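Local coordinates for protein Amuc_1102 (Akkermansia muciniphila, PDB 7DSZ) that adopts an immunoglobulin-like fold related to archaeal type IV pilus proteins and probably serves as a pilus-associated component in this gut bacterium, at residues V83-D86 and Y91-L94. Residues are numbered along the deposited sequence; the frame is centred on the assembly and turned at random.
Sequences VNPD and YLKL
Val83 and Tyr91 form an antiparallel, non-hydrogen-bonded pair, with CA of Val83 4.4 Å from CA of Tyr91, at the turn end of the beta hairpin made by strands 70-83 and 91-104. Both CB atoms point away from the opposing segment, yet the tyrosine ring leans back: Val83 CG2 meets Tyr91 CE1 at 3.6 Å, an oblique apolar contact. That methyl lies anti to the carbonyl carbon of Val83, which brings it to the ring. Lys135 of strand 134-143 touches both side chains.

Asn84 follows, buried, its CB 3.7 Å from Leu92 CG. Asn84 CG is anti to its own backbone N (chi1 -171°), laying the amide across the leucine end, with Asn84 ND2 3.7 Å from Leu92 CD2. Asn84 OD1 accepts from Asp86 N, two residues on, at 2.9 Å and so closes an Asx turn; the donor sits 44° out of the carbonyl plane. Asn84 ND2 donates to Gln90 OE1 and to Thr12 O of a neighbouring subunit. With an alanine here, Asp86 N is likely to lose its turn acceptor and Leu92 CD2 the amide beside it.

Pro85 adds a looser apolar contact, CD to Leu92 CD1 at 4.2 Å, and Tyr175 touches both residues.

No hydrogen bond joins the two segments directly; van der Waals packing does, flanked by backbone bonds Asn84-Gln90 and Leu92-Val82, while the asparagine amide spends its polarity on shaping the hairpin loop and reaching a second subunit.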
ATOM      1  N   VAL C  83      15.445  21.835 -10.513  1.00 30.93           N
ATOM      2  CA  VAL C  83      14.894  22.980 -11.231  1.00 28.57           C
ATOM      3  C   VAL C  83      13.475  22.656 -11.675  1.00 27.38           C
ATOM      4  O   VAL C  83      13.226  21.594 -12.261  1.00 28.35           O
ATOM      5  CB  VAL C  83      15.773  23.335 -12.437  1.00 34.55           C
ATOM      6  CG1 VAL C  83      15.125  24.458 -13.250  1.00 32.58           C
ATOM      7  CG2 VAL C  83      17.183  23.725 -11.986  1.00 34.28           C
ATOM      8  N   ASN C  84      12.536  23.569 -11.390  1.00 29.26           N
ATOM      9  CA  ASN C  84      11.162  23.435 -11.863  1.00 33.55           C
ATOM     10  C   ASN C  84      11.178  23.420 -13.385  1.00 37.12           C
ATOM     11  O   ASN C  84      11.518  24.433 -14.010  1.00 35.22           O
ATOM     12  CB  ASN C  84      10.276  24.573 -11.346  1.00 31.30           C
ATOM     13  CG  ASN C  84       8.804  24.346 -11.646  1.00 30.65           C
ATOM     14  OD1 ASN C  84       8.456  23.530 -12.492  1.00 29.38           O
ATOM     15  ND2 ASN C  84       7.934  25.066 -10.949  1.00 29.96           N
ATOM     16  N   PRO C  85      10.834  22.295 -14.019  1.00 31.98           N
ATOM     17  CA  PRO C  85      10.877  22.250 -15.486  1.00 27.29           C
ATOM     18  C   PRO C  85       9.810  23.103 -16.140  1.00 29.86           C
ATOM     19  O   PRO C  85       9.909  23.360 -17.345  1.00 36.31           O
ATOM     20  CB  PRO C  85      10.676  20.762 -15.802  1.00 27.18           C
ATOM     21  CG  PRO C  85       9.885  20.239 -14.629  1.00 24.41           C
ATOM     22  CD  PRO C  85      10.365  21.021 -13.431  1.00 25.72           C
ATOM     23  N   ASP C  86       8.788  23.527 -15.393  1.00 30.00           N
ATOM     24  CA  ASP C  86       7.732  24.381 -15.921  1.00 30.81           C
ATOM     25  C   ASP C  86       7.985  25.861 -15.696  1.00 44.01           C
ATOM     26  O   ASP C  86       7.393  26.687 -16.402  1.00 41.22           O
ATOM     27  CB  ASP C  86       6.386  24.034 -15.285  1.00 28.67           C
ATOM     28  CG  ASP C  86       5.841  22.717 -15.764  1.00 33.09           C
ATOM     29  OD1 ASP C  86       6.106  22.360 -16.929  1.00 31.96           O
ATOM     30  OD2 ASP C  86       5.158  22.035 -14.968  1.00 37.40           O
ATOM     31  N   TYR C  91      13.387  26.675  -8.082  1.00 38.16           N
ATOM     32  CA  TYR C  91      13.681  25.305  -7.694  1.00 33.25           C
ATOM     33  C   TYR C  91      12.470  24.696  -7.007  1.00 30.71           C
ATOM     34  O   TYR C  91      11.711  25.387  -6.318  1.00 33.84           O
ATOM     35  CB  TYR C  91      14.885  25.233  -6.742  1.00 33.43           C
ATOM     36  CG  TYR C  91      16.207  25.620  -7.357  1.00 35.97           C
ATOM     37  CD1 TYR C  91      16.876  24.754  -8.201  1.00 33.11           C
ATOM     38  CD2 TYR C  91      16.800  26.848  -7.075  1.00 45.25           C
ATOM     39  CE1 TYR C  91      18.088  25.096  -8.762  1.00 42.50           C
ATOM     40  CE2 TYR C  91      18.021  27.195  -7.628  1.00 43.05           C
ATOM     41  CZ  TYR C  91      18.657  26.314  -8.475  1.00 46.60           C
ATOM     42  OH  TYR C  91      19.866  26.640  -9.042  1.00 52.81           O
ATOM     43  N   LEU C  92      12.306  23.385  -7.185  1.00 29.16           N
ATOM     44  CA  LEU C  92      11.327  22.606  -6.443  1.00 25.33           C
ATOM     45  C   LEU C  92      12.036  21.882  -5.305  1.00 22.06           C
ATOM     46  O   LEU C  92      13.078  21.271  -5.522  1.00 26.90           O
ATOM     47  CB  LEU C  92      10.633  21.588  -7.353  1.00 24.77           C
ATOM     48  CG  LEU C  92       9.819  22.225  -8.481  1.00 27.99           C
ATOM     49  CD1 LEU C  92       9.205  21.154  -9.368  1.00 29.45           C
ATOM     50  CD2 LEU C  92       8.747  23.148  -7.893  1.00 27.88           C
ATOM     51  N   LYS C  93      11.478  21.963  -4.109  1.00 26.90           N
ATOM     52  CA  LYS C  93      11.989  21.222  -2.963  1.00 26.73           C
ATOM     53  C   LYS C  93      11.061  20.043  -2.707  1.00 21.71           C
ATOM     54  O   LYS C  93       9.876  20.231  -2.408  1.00 24.84           O
ATOM     55  CB  LYS C  93      12.100  22.112  -1.728  1.00 26.38           C
ATOM     56  CG  LYS C  93      12.654  21.389  -0.508  1.00 27.17           C
ATOM     57  CD  LYS C  93      13.113  22.355   0.577  1.00 30.95           C
ATOM     58  CE  LYS C  93      11.957  23.212   1.078  1.00 29.33           C
ATOM     59  NZ  LYS C  93      12.397  24.180   2.135  1.00 32.53           N
ATOM     60  N   LEU C  94      11.599  18.834  -2.852  1.00 22.56           N
ATOM     61  CA  LEU C  94      10.860  17.596  -2.653  1.00 19.92           C
ATOM     62  C   LEU C  94      11.228  17.023  -1.291  1.00 20.82           C
ATOM     63  O   LEU C  94      12.409  16.978  -0.934  1.00 20.82           O
ATOM     64  CB  LEU C  94      11.192  16.587  -3.751  1.00 20.13           C
ATOM     65  CG  LEU C  94      11.216  17.146  -5.173  1.00 23.30           C
ATOM     66  CD1 LEU C  94      11.480  15.997  -6.143  1.00 21.48           C
ATOM     67  CD2 LEU C  94       9.909  17.886  -5.509  1.00 21.44           C
TER